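PDB 4TUF: major extracellular endoglucanase from Xanthomonas campestris pv. campestris, which hydrolyses internal beta-1,4-glucosidic linkages of cellulose, lichenin and cereal beta-D-glucans, the chain described here being its family 5 TIM-barrel catalytic domain. Local coordinates for residues R40-M45 with A81-L86; F25-G30 with L89-K94. One frame throughout, in Å; residues are numbered along the deposited sequence. Where two conformers were deposited one is given.

Interaction 1 (R40-M45 with A81-L86); sequences RNWKDM and ADLQGL. With 2HP (dihydrogenphosphate ion), chain E.
Trp42 meets Asp82 and Leu83 with its indole, the carboxylate at the ring's edge and the leucine over one face. Trp42 NE1 donates to Asp82 OD1 over 3.1 Å in a nearly straight bond (165°) that lies in the ring plane and takes the syn lone pair of the carboxylate, whose plane is turned 25° from the indole. Both methyls of Leu83 lie over the same face of the indole, CD1 in an off-centre CH-pi contact with the five-membered ring, 3.7 Å from Trp42 CD1, and CD2 nearer NE1 and CE2. Lys43 CB covers the opposite face, so the buried indole is sandwiched.

Away from this packed ring the contact opens into a polar, partly exposed margin. Lys43 NZ remains 4.4 Å from Asp82 OD2, too far for a salt bridge, and instead comes within 3.0 Å of O4 of a bound dihydrogenphosphate, its chain bent at the last torsion (chi4 74°).

Asn41 caps helix 42-51, its OD1 accepting from Asp44 N. Through Trp42, the first turn of that helix is joined to the 3-10 segment of the loop between strand 56-61 and helix 88-102, whose Lys94 and Glu98 also touch Trp42.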
ATOM      1  N   ARG A  40      15.596  17.177  -2.494  1.00 57.55           N
ATOM      2  CA  ARG A  40      14.402  18.015  -2.581  1.00 54.32           C
ATOM      3  C   ARG A  40      13.937  18.536  -1.223  1.00 52.49           C
ATOM      4  O   ARG A  40      14.300  17.995  -0.178  1.00 52.49           O
ATOM      5  CB  ARG A  40      13.256  17.231  -3.232  1.00 50.05           C
ATOM      6  CG  ARG A  40      13.571  16.662  -4.606  1.00 48.71           C
ATOM      7  CD  ARG A  40      13.587  17.742  -5.677  1.00 52.03           C
ATOM      8  NE  ARG A  40      12.361  18.539  -5.689  1.00 56.26           N
ATOM      9  CZ  ARG A  40      11.198  18.128  -6.190  1.00 52.04           C
ATOM     10  NH1 ARG A  40      11.086  16.919  -6.720  1.00 47.59           N
ATOM     11  NH2 ARG A  40      10.140  18.927  -6.156  1.00 52.65           N
ATOM     12  N   ASN A  41      13.126  19.589  -1.253  1.00 45.00           N
ATOM     13  CA  ASN A  41      12.423  20.067  -0.067  1.00 44.47           C
ATOM     14  C   ASN A  41      11.127  19.289   0.104  1.00 45.46           C
ATOM     15  O   ASN A  41      10.352  19.158  -0.843  1.00 49.23           O
ATOM     16  CB  ASN A  41      12.141  21.566  -0.175  1.00 46.32           C
ATOM     17  CG  ASN A  41      11.240  22.069   0.932  1.00 50.39           C
ATOM     18  OD1 ASN A  41      10.027  22.169   0.764  1.00 50.42           O
ATOM     19  ND2 ASN A  41      11.831  22.387   2.076  1.00 50.98           N
ATOM     20  N   TRP A  42      10.896  18.768   1.304  1.00 47.32           N
ATOM     21  CA  TRP A  42       9.801  17.821   1.525  1.00 47.54           C
ATOM     22  C   TRP A  42       8.435  18.421   1.190  1.00 49.99           C
ATOM     23  O   TRP A  42       7.599  17.763   0.577  1.00 49.95           O
ATOM     24  CB  TRP A  42       9.813  17.316   2.974  1.00 43.63           C
ATOM     25  CG  TRP A  42       9.464  18.367   3.982  1.00 45.00           C
ATOM     26  CD1 TRP A  42      10.287  19.345   4.479  1.00 48.93           C
ATOM     27  CD2 TRP A  42       8.195  18.553   4.611  1.00 42.98           C
ATOM     28  NE1 TRP A  42       9.601  20.125   5.382  1.00 48.42           N
ATOM     29  CE2 TRP A  42       8.315  19.660   5.478  1.00 47.74           C
ATOM     30  CE3 TRP A  42       6.968  17.890   4.528  1.00 37.30           C
ATOM     31  CZ2 TRP A  42       7.253  20.114   6.253  1.00 50.76           C
ATOM     32  CZ3 TRP A  42       5.917  18.342   5.295  1.00 42.20           C
ATOM     33  CH2 TRP A  42       6.064  19.442   6.148  1.00 46.46           C
ATOM     34  N   LYS A  43       8.221  19.673   1.584  1.00 55.64           N
ATOM     35  CA  LYS A  43       6.958  20.356   1.328  1.00 49.46           C
ATOM     36  C   LYS A  43       6.749  20.571  -0.171  1.00 50.69           C
ATOM     37  O   LYS A  43       5.643  20.388  -0.682  1.00 54.49           O
ATOM     38  CB  LYS A  43       6.918  21.697   2.065  1.00 45.54           C
ATOM     39  CG  LYS A  43       5.628  21.984   2.817  1.00 50.08           C
ATOM     40  CD  LYS A  43       5.478  23.482   3.067  1.00 62.93           C
ATOM     41  CE  LYS A  43       4.518  23.791   4.213  1.00 70.82           C
ATOM     42  NZ  LYS A  43       5.124  23.500   5.547  1.00 71.73           N
ATOM     43  N   ASP A  44       7.813  20.952  -0.874  1.00 45.79           N
ATOM     44  CA  ASP A  44       7.730  21.191  -2.312  1.00 54.69           C
ATOM     45  C   ASP A  44       7.493  19.899  -3.090  1.00 48.03           C
ATOM     46  O   ASP A  44       6.811  19.900  -4.112  1.00 44.80           O
ATOM     47  CB  ASP A  44       8.998  21.885  -2.817  1.00 71.98           C
ATOM     48  CG  ASP A  44       9.054  23.355  -2.423  1.00 94.09           C
ATOM     49  OD1 ASP A  44       8.237  23.776  -1.570  1.00 98.09           O
ATOM     50  OD2 ASP A  44       9.914  24.090  -2.961  1.00101.98           O
ATOM     51  N   MET A  45       8.051  18.798  -2.604  1.00 45.75           N
ATOM     52  CA  MET A  45       7.858  17.507  -3.249  1.00 42.26           C
ATOM     53  C   MET A  45       6.413  17.016  -3.091  1.00 44.87           C
ATOM     54  O   MET A  45       5.866  16.365  -3.979  1.00 47.27           O
ATOM     55  CB  MET A  45       8.841  16.480  -2.684  1.00 40.87           C
ATOM     56  CG  MET A  45       8.931  15.203  -3.496  1.00 45.89           C
ATOM     57  SD  MET A  45      10.499  14.339  -3.289  1.00 56.85           S
ATOM     58  CE  MET A  45      10.435  13.929  -1.554  1.00 36.70           C
ATOM     59  N   ALA A  81      15.074  23.182   6.210  1.00 63.05           N
ATOM     60  CA  ALA A  81      15.453  23.875   7.438  1.00 59.28           C
ATOM     61  C   ALA A  81      14.473  23.653   8.580  1.00 57.20           C
ATOM     62  O   ALA A  81      14.861  23.641   9.743  1.00 60.00           O
ATOM     63  CB  ALA A  81      15.601  25.359   7.170  1.00 61.58           C
ATOM     64  N   ASP A  82      13.200  23.477   8.253  1.00 56.74           N
ATOM     65  CA  ASP A  82      12.189  23.348   9.289  1.00 59.45           C
ATOM     66  C   ASP A  82      12.117  21.932   9.878  1.00 62.13           C
ATOM     67  O   ASP A  82      11.281  21.664  10.743  1.00 69.27           O
ATOM     68  CB  ASP A  82      10.820  23.764   8.744  1.00 63.37           C
ATOM     69  CG  ASP A  82      10.342  22.869   7.623  1.00 69.31           C
ATOM     70  OD1 ASP A  82      11.185  22.195   6.995  1.00 74.03           O
ATOM     71  OD2 ASP A  82       9.119  22.843   7.366  1.00 70.79           O
ATOM     72  N   LEU A  83      12.988  21.035   9.422  1.00 54.90           N
ATOM     73  CA  LEU A  83      13.051  19.689   9.992  1.00 52.32           C
ATOM     74  C   LEU A  83      14.261  19.511  10.908  1.00 61.39           C
ATOM     75  O   LEU A  83      14.399  18.482  11.576  1.00 64.16           O
ATOM     76  CB  LEU A  83      13.090  18.630   8.894  1.00 51.03           C
ATOM     77  CG  LEU A  83      11.926  18.561   7.909  1.00 52.16           C
ATOM     78  CD1 LEU A  83      12.126  17.379   6.981  1.00 40.23           C
ATOM     79  CD2 LEU A  83      10.599  18.471   8.642  1.00 40.91           C
ATOM     80  N   GLN A  84      15.134  20.515  10.939  1.00 60.63           N
ATOM     81  CA  GLN A  84      16.352  20.444  11.741  1.00 59.60           C
ATOM     82  C   GLN A  84      16.056  20.277  13.232  1.00 58.28           C
ATOM     83  O   GLN A  84      15.312  21.063  13.819  1.00 59.23           O
ATOM     84  CB  GLN A  84      17.205  21.691  11.516  1.00 59.23           C
ATOM     85  CG  GLN A  84      18.674  21.497  11.838  1.00 63.55           C
ATOM     86  CD  GLN A  84      19.526  22.637  11.333  1.00 76.75           C
ATOM     87  OE1 GLN A  84      19.010  23.639  10.828  1.00 79.51           O
ATOM     88  NE2 GLN A  84      20.839  22.495  11.464  1.00 84.25           N
ATOM     89  N   GLY A  85      16.643  19.246  13.833  1.00 51.29           N
ATOM     90  CA  GLY A  85      16.443  18.967  15.245  1.00 56.83           C
ATOM     91  C   GLY A  85      15.297  18.011  15.531  1.00 61.01           C
ATOM     92  O   GLY A  85      15.265  17.365  16.577  1.00 68.12           O
ATOM     93  N   LEU A  86      14.354  17.914  14.600  1.00 60.94           N
ATOM     94  CA  LEU A  86      13.182  17.065  14.793  1.00 58.14           C
ATOM     95  C   LEU A  86      13.536  15.584  14.833  1.00 59.02           C
ATOM     96  O   LEU A  86      14.428  15.132  14.116  1.00 68.14           O
ATOM     97  CB  LEU A  86      12.160  17.308  13.684  1.00 51.33           C
ATOM     98  CG  LEU A  86      11.586  18.719  13.589  1.00 50.32           C
ATOM     99  CD1 LEU A  86      10.450  18.764  12.573  1.00 44.61           C
ATOM    100  CD2 LEU A  86      11.121  19.201  14.955  1.00 49.98           C
TER
HETATM  101  P   2HP E 401       6.905  25.182   8.898  1.00100.77           P
HETATM  102  O1  2HP E 401       6.035  26.256   9.508  1.00 97.02           O
HETATM  103  O2  2HP E 401       7.722  25.758   7.763  1.00 97.84           O
HETATM  104  O3  2HP E 401       7.833  24.635   9.959  1.00100.35           O
HETATM  105  O4  2HP E 401       6.026  24.072   8.367  1.00104.35           O

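Interaction 2 (F25-G30 with L89-K94); sequences FGFETG and LQILDK. With 2HP (dihydrogenphosphate ion), chain E.
With CG placed beside its backbone N (chi1 -77°), Phe27 reaches out of its loop to lay its ring against helix 88-102, and Leu92, whose CG stands anti to the backbone N (chi1 -178°), carries a methyl over that ring. Leu92 CD1 sits 3.9 Å from the centroid of the Phe27 ring, just 3° off the normal, a CH-pi contact squarely over the face. The rim of the ring also rests against the helix backbone: Phe27 CE1 lies 3.8 Å from Leu92 N and 4.0 Å from Leu92 CB. Ile91 comes in at the edge, near the ring plane, where its CG2 approaches Phe27 CZ at 4.2 Å. All three side chains are buried and apolar, and no hydrogen bond crosses between the segments.

In the TIM barrel of this family 5 glycoside hydrolase, residues 25-30 belong to the loop after strand 16-23, and helix 88-102 follows the neighbouring parallel strand 56-61. Leu59 of that strand touches both Phe27 and Leu92, so the contact fills the layer between barrel wall and outer helix.

The loop has its own internal fastening. A type I turn from Gly26 to Thr29 lets Gly26 O accept from both Thr29 N and Thr29 OG1, the latter at 2.8 Å, while Glu28 OE1 turns back to accept from Gly26 N at 2.9 Å. On the helix, Asp93 forms a salt bridge with Arg142 and a hydrogen bond with Tyr143 OH of helix 129-143.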
ATOM      1  N   PHE A  25       7.765   6.019   0.056  1.00 33.79           N
ATOM      2  CA  PHE A  25       8.607   5.246   0.966  0.50 35.34           C
ATOM      3  C   PHE A  25       9.650   6.084   1.693  1.00 41.92           C
ATOM      4  O   PHE A  25       9.949   7.205   1.284  1.00 46.28           O
ATOM      5  CB  PHE A  25       9.329   4.134   0.196  0.50 33.43           C
ATOM      6  CG  PHE A  25       8.431   3.017  -0.242  0.50 37.24           C
ATOM      7  CD1 PHE A  25       7.638   3.150  -1.360  0.50 41.54           C
ATOM      8  CD2 PHE A  25       8.381   1.830   0.471  0.50 40.20           C
ATOM      9  CE1 PHE A  25       6.808   2.125  -1.753  0.50 43.62           C
ATOM     10  CE2 PHE A  25       7.555   0.803   0.076  0.50 36.66           C
ATOM     11  CZ  PHE A  25       6.768   0.948  -1.039  0.50 38.59           C
ATOM     12  N   GLY A  26      10.245   5.499   2.728  1.00 41.09           N
ATOM     13  CA  GLY A  26      11.311   6.128   3.473  1.00 40.23           C
ATOM     14  C   GLY A  26      11.156   5.880   4.962  1.00 46.73           C
ATOM     15  O   GLY A  26      12.105   5.459   5.628  1.00 50.77           O
ATOM     16  N   PHE A  27       9.955   6.123   5.482  1.00 39.53           N
ATOM     17  CA  PHE A  27       9.703   6.031   6.920  1.00 35.09           C
ATOM     18  C   PHE A  27       9.812   4.602   7.453  1.00 40.62           C
ATOM     19  O   PHE A  27       9.767   4.385   8.664  1.00 48.16           O
ATOM     20  CB  PHE A  27       8.319   6.598   7.264  1.00 36.23           C
ATOM     21  CG  PHE A  27       8.253   8.103   7.272  1.00 42.61           C
ATOM     22  CD1 PHE A  27       8.856   8.831   8.286  1.00 45.42           C
ATOM     23  CD2 PHE A  27       7.576   8.789   6.276  1.00 42.07           C
ATOM     24  CE1 PHE A  27       8.797  10.211   8.299  1.00 42.99           C
ATOM     25  CE2 PHE A  27       7.513  10.169   6.283  1.00 40.72           C
ATOM     26  CZ  PHE A  27       8.125  10.882   7.295  1.00 42.46           C
ATOM     27  N   GLU A  28       9.949   3.627   6.558  1.00 36.13           N
ATOM     28  CA  GLU A  28      10.058   2.236   6.982  1.00 37.14           C
ATOM     29  C   GLU A  28      11.481   1.729   6.797  1.00 35.72           C
ATOM     30  O   GLU A  28      11.735   0.527   6.871  1.00 40.77           O
ATOM     31  CB  GLU A  28       9.063   1.355   6.212  1.00 41.22           C
ATOM     32  CG  GLU A  28       9.527   0.866   4.839  1.00 49.27           C
ATOM     33  CD  GLU A  28       9.777   1.987   3.839  1.00 52.92           C
ATOM     34  OE1 GLU A  28       9.355   3.141   4.089  1.00 49.03           O
ATOM     35  OE2 GLU A  28      10.399   1.701   2.790  1.00 53.07           O
ATOM     36  N   THR A  29      12.410   2.652   6.571  1.00 33.43           N
ATOM     37  CA  THR A  29      13.797   2.282   6.314  1.00 34.97           C
ATOM     38  C   THR A  29      14.748   2.780   7.394  1.00 39.27           C
ATOM     39  O   THR A  29      14.336   3.439   8.350  1.00 35.59           O
ATOM     40  CB  THR A  29      14.280   2.833   4.969  1.00 37.61           C
ATOM     41  OG1 THR A  29      14.549   4.234   5.100  1.00 37.87           O
ATOM     42  CG2 THR A  29      13.228   2.602   3.890  1.00 33.40           C
ATOM     43  N   GLY A  30      16.029   2.472   7.216  1.00 43.34           N
ATOM     44  CA  GLY A  30      17.050   2.851   8.170  1.00 36.34           C
ATOM     45  C   GLY A  30      17.168   4.346   8.371  1.00 43.39           C
ATOM     46  O   GLY A  30      17.679   4.790   9.396  1.00 49.10           O
ATOM     47  N   LEU A  89       9.734  10.793  14.492  1.00 39.86           N
ATOM     48  CA  LEU A  89       8.325  10.813  14.863  1.00 41.64           C
ATOM     49  C   LEU A  89       7.722  12.184  14.578  1.00 42.61           C
ATOM     50  O   LEU A  89       6.637  12.297  14.006  1.00 39.56           O
ATOM     51  CB  LEU A  89       8.150  10.453  16.338  1.00 42.29           C
ATOM     52  CG  LEU A  89       6.711  10.461  16.858  1.00 39.45           C
ATOM     53  CD1 LEU A  89       5.822   9.541  16.031  1.00 33.09           C
ATOM     54  CD2 LEU A  89       6.687  10.054  18.317  1.00 39.02           C
ATOM     55  N   GLN A  90       8.444  13.228  14.966  1.00 46.02           N
ATOM     56  CA  GLN A  90       7.980  14.591  14.746  1.00 44.29           C
ATOM     57  C   GLN A  90       7.966  14.950  13.263  1.00 44.42           C
ATOM     58  O   GLN A  90       7.209  15.820  12.841  1.00 49.18           O
ATOM     59  CB  GLN A  90       8.845  15.576  15.527  1.00 41.39           C
ATOM     60  CG  GLN A  90       8.700  15.434  17.031  1.00 46.69           C
ATOM     61  CD  GLN A  90       9.778  16.174  17.793  1.00 53.93           C
ATOM     62  OE1 GLN A  90      10.822  16.517  17.239  1.00 57.72           O
ATOM     63  NE2 GLN A  90       9.531  16.425  19.073  1.00 54.83           N
ATOM     64  N   ILE A  91       8.790  14.276  12.468  1.00 42.90           N
ATOM     65  CA  ILE A  91       8.791  14.526  11.033  1.00 46.55           C
ATOM     66  C   ILE A  91       7.589  13.823  10.402  1.00 46.87           C
ATOM     67  O   ILE A  91       6.932  14.373   9.519  1.00 48.18           O
ATOM     68  CB  ILE A  91      10.113  14.071  10.371  1.00 47.60           C
ATOM     69  CG1 ILE A  91      11.280  14.895  10.922  1.00 51.55           C
ATOM     70  CG2 ILE A  91      10.053  14.238   8.858  1.00 43.04           C
ATOM     71  CD1 ILE A  91      12.629  14.557  10.303  1.00 49.06           C
ATOM     72  N   LEU A  92       7.288  12.618  10.876  1.00 50.44           N
ATOM     73  CA  LEU A  92       6.084  11.914  10.450  1.00 42.51           C
ATOM     74  C   LEU A  92       4.859  12.756  10.798  1.00 47.84           C
ATOM     75  O   LEU A  92       3.979  12.963   9.958  1.00 54.11           O
ATOM     76  CB  LEU A  92       5.998  10.533  11.102  1.00 38.27           C
ATOM     77  CG  LEU A  92       4.814   9.632  10.729  1.00 38.10           C
ATOM     78  CD1 LEU A  92       4.758   9.409   9.223  1.00 35.15           C
ATOM     79  CD2 LEU A  92       4.880   8.289  11.476  1.00 28.27           C
ATOM     80  N   ASP A  93       4.821  13.253  12.033  1.00 41.32           N
ATOM     81  CA  ASP A  93       3.743  14.127  12.475  1.00 42.97           C
ATOM     82  C   ASP A  93       3.557  15.290  11.507  1.00 48.98           C
ATOM     83  O   ASP A  93       2.440  15.589  11.084  1.00 55.11           O
ATOM     84  CB  ASP A  93       4.017  14.662  13.884  1.00 36.09           C
ATOM     85  CG  ASP A  93       3.824  13.608  14.961  1.00 50.30           C
ATOM     86  OD1 ASP A  93       3.390  12.476  14.636  1.00 49.14           O
ATOM     87  OD2 ASP A  93       4.091  13.921  16.142  1.00 47.29           O
ATOM     88  N   LYS A  94       4.668  15.925  11.145  1.00 41.99           N
ATOM     89  CA  LYS A  94       4.649  17.101  10.283  1.00 41.59           C
ATOM     90  C   LYS A  94       4.246  16.774   8.839  1.00 45.27           C
ATOM     91  O   LYS A  94       3.599  17.582   8.170  1.00 50.17           O
ATOM     92  CB  LYS A  94       6.021  17.774  10.306  1.00 41.99           C
ATOM     93  CG  LYS A  94       6.002  19.247   9.973  1.00 50.29           C
ATOM     94  CD  LYS A  94       7.353  19.881  10.257  1.00 56.67           C
ATOM     95  CE  LYS A  94       7.261  21.396  10.217  1.00 64.23           C
ATOM     96  NZ  LYS A  94       6.386  21.908  11.308  1.00 72.68           N
TER
HETATM   97  P   2HP E 401       6.905  25.182   8.898  1.00100.77           P
HETATM   98  O1  2HP E 401       6.035  26.256   9.508  1.00 97.02           O
HETATM   99  O2  2HP E 401       7.722  25.758   7.763  1.00 97.84           O
HETATM  100  O3  2HP E 401       7.833  24.635   9.959  1.00100.35           O
HETATM  101  O4  2HP E 401       6.026  24.072   8.367  1.00104.35           O

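In the fold
The centres of the two contacts lie about 12 Å apart on the same side of the chain's centre. Along the chain the order is 25-30, 40-45, 81-86 and 89-94, so interaction 1 falls wholly between the two segments of interaction 2. Helix 88-102 is the shared element: it carries 89-94, while 81-86 belongs to the loop leading into it. The contacts also touch directly, through Leu86 on Ile91, Leu83 on Lys94 and Trp42 CH2 on Lys94 O, 3.7 Å apart. Interaction 2 lies deeper, against strand 56-61; interaction 1 is farther out, where Lys43, Asp82 and Lys94 together line one dihydrogenphosphate site, away from the predicted catalytic glutamates Glu157 and Glu278.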